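Local coordinates for protein putative tetR family transcriptional regulator (Streptomyces coelicolor A3, PDB 2Q24) that probably binds DNA as a TetR-family transcriptional regulator, forming a dimer that is unusual among proteins of this family, at residues G161-L164 / T165-P169. Sequence-based numbering, arbitrary orientation.
Sequences GIAL and TSSRP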
ATOM      1  N   GLY B 161       5.071  18.756   5.590  1.00 22.84           N
ATOM      2  CA  GLY B 161       5.227  20.020   6.282  1.00 21.16           C
ATOM      3  C   GLY B 161       4.061  20.965   6.035  1.00 21.76           C
ATOM      4  O   GLY B 161       3.601  21.671   6.943  1.00 20.64           O
ATOM      5  N   ILE B 162       3.589  20.980   4.790  1.00 20.28           N
ATOM      6  CA  ILE B 162       2.430  21.814   4.415  1.00 20.93           C
ATOM      7  C   ILE B 162       1.217  21.354   5.215  1.00 20.05           C
ATOM      8  O   ILE B 162       0.466  22.165   5.724  1.00 22.37           O
ATOM      9  CB  ILE B 162       2.135  21.703   2.898  1.00 19.86           C
ATOM     10  CG1 ILE B 162       3.350  22.321   2.159  1.00 21.85           C
ATOM     11  CG2 ILE B 162       0.818  22.468   2.506  1.00 22.72           C
ATOM     12  CD1 ILE B 162       3.281  22.210   0.654  1.00 24.70           C
ATOM     13  N   ALA B 163       1.021  20.048   5.301  1.00 22.06           N
ATOM     14  CA  ALA B 163      -0.118  19.501   6.135  1.00 23.52           C
ATOM     15  C   ALA B 163      -0.048  19.898   7.597  1.00 23.84           C
ATOM     16  O   ALA B 163      -1.057  20.280   8.237  1.00 23.98           O
ATOM     17  CB  ALA B 163      -0.172  17.978   5.993  1.00 23.69           C
ATOM     18  N   LEU B 164       1.165  19.919   8.142  1.00 23.48           N
ATOM     19  CA  LEU B 164       1.317  20.346   9.525  1.00 22.95           C
ATOM     20  C   LEU B 164       1.099  21.837   9.754  1.00 22.90           C
ATOM     21  O   LEU B 164       0.572  22.220  10.795  1.00 23.46           O
ATOM     22  CB  LEU B 164       2.697  19.960  10.063  1.00 22.63           C
ATOM     23  CG  LEU B 164       2.991  18.465  10.139  1.00 25.41           C
ATOM     24  CD1 LEU B 164       4.475  18.319  10.448  1.00 26.62           C
ATOM     25  CD2 LEU B 164       2.147  17.796  11.240  1.00 31.40           C
ATOM     26  N   THR B 165       1.492  22.683   8.810  1.00 21.76           N
ATOM     27  CA  THR B 165       1.335  24.110   9.022  1.00 23.15           C
ATOM     28  C   THR B 165      -0.034  24.635   8.605  1.00 23.48           C
ATOM     29  O   THR B 165      -0.484  25.669   9.109  1.00 25.01           O
ATOM     30  CB  THR B 165       2.388  24.929   8.228  1.00 21.68           C
ATOM     31  OG1 THR B 165       2.276  24.624   6.848  1.00 23.23           O
ATOM     32  CG2 THR B 165       3.826  24.613   8.707  1.00 22.57           C
ATOM     33  N   SER B 166      -0.678  23.951   7.660  1.00 25.04           N
ATOM     34  CA  SER B 166      -1.746  24.569   6.902  1.00 26.47           C
ATOM     35  C   SER B 166      -3.002  23.716   6.756  1.00 28.38           C
ATOM     36  O   SER B 166      -3.666  23.802   5.736  1.00 27.71           O
ATOM     37  CB  SER B 166      -1.203  24.987   5.519  1.00 26.35           C
ATOM     38  OG  SER B 166      -0.009  25.742   5.688  1.00 28.67           O
ATOM     39  N   SER B 167      -3.335  22.970   7.809  1.00 29.66           N
ATOM     40  CA  SER B 167      -4.470  22.036   7.800  1.00 32.88           C
ATOM     41  C   SER B 167      -5.823  22.604   8.200  1.00 33.23           C
ATOM     42  O   SER B 167      -6.844  21.998   7.875  1.00 34.26           O
ATOM     43  CB  SER B 167      -4.171  20.814   8.673  1.00 32.71           C
ATOM     44  OG  SER B 167      -3.545  19.855   7.865  1.00 37.00           O
ATOM     45  N   ARG B 168      -5.855  23.743   8.880  1.00 33.50           N
ATOM     46  CA  ARG B 168      -7.159  24.319   9.309  1.00 34.66           C
ATOM     47  C   ARG B 168      -8.006  24.759   8.112  1.00 35.37           C
ATOM     48  O   ARG B 168      -7.461  25.159   7.076  1.00 32.61           O
ATOM     49  CB  ARG B 168      -6.958  25.511  10.226  1.00 34.97           C
ATOM     50  CG  ARG B 168      -6.539  25.136  11.651  1.00 37.54           C
ATOM     51  CD  ARG B 168      -6.651  26.319  12.578  1.00 39.30           C
ATOM     52  NE  ARG B 168      -5.598  27.318  12.406  1.00 40.76           N
ATOM     53  CZ  ARG B 168      -5.823  28.560  11.990  1.00 40.12           C
ATOM     54  NH2 ARG B 168      -4.830  29.426  11.851  1.00 41.47           N
ATOM     55  N   PRO B 169      -9.355  24.742   8.259  1.00 36.80           N
ATOM     56  CA  PRO B 169     -10.181  25.169   7.115  1.00 37.49           C
ATOM     57  C   PRO B 169      -9.807  26.572   6.629  1.00 37.51           C
ATOM     58  O   PRO B 169      -9.800  26.829   5.416  1.00 39.13           O
ATOM     59  CB  PRO B 169     -11.629  25.142   7.676  1.00 38.03           C
ATOM     60  CG  PRO B 169     -11.480  25.069   9.195  1.00 38.20           C
ATOM     61  CD  PRO B 169     -10.172  24.355   9.437  1.00 37.06           C
TER
HETATM   62  O   HOH W   1      -2.373  23.051  10.434  1.00 42.25           O
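Ser-167 OG reaches back to the carbonyl of Ala-163, giving its proton to Ala-163 O at 2.6 Å and approaching obliquely, with a C=O...OG angle of 131°. The same hydroxyl is hydrogen-bonded to Thr-102 of helix 86-106, where Ala-163 also packs on Ile-98 and Ala-101. Two residues earlier, the regular helical bond runs from Thr-165 N to Gly-161 O, 3.0 Å. Ser-166 N still meets Ile-162 O at 2.9 Å, but the bond is bent and weak. This is the C-terminal end of helix 152-165 in the TetR-type ligand-binding/dimerization domain: Ser-166 leaves helical geometry, and a serine side chain takes over at the Ala-163 carbonyl. With the hydroxyl of Ser-167 gone, as in an alanine here, the Ala-163 carbonyl would probably lose its hydroxyl partner and Thr-102 its hydrogen bond to this residue. On the buried side, Ile-162 faces Leu-178 and Leu-179 of helix 172-185, while Ser-166 OG, set anti to its carbonyl carbon (chi1 -51°), bonds Gln-174. The solvent side is looser: Leu-164 and Thr-165 are exposed, though Leu-164 still touches Leu-105, and a water bridges Leu-164 O, 3.1 Å away, to Ser-167 N.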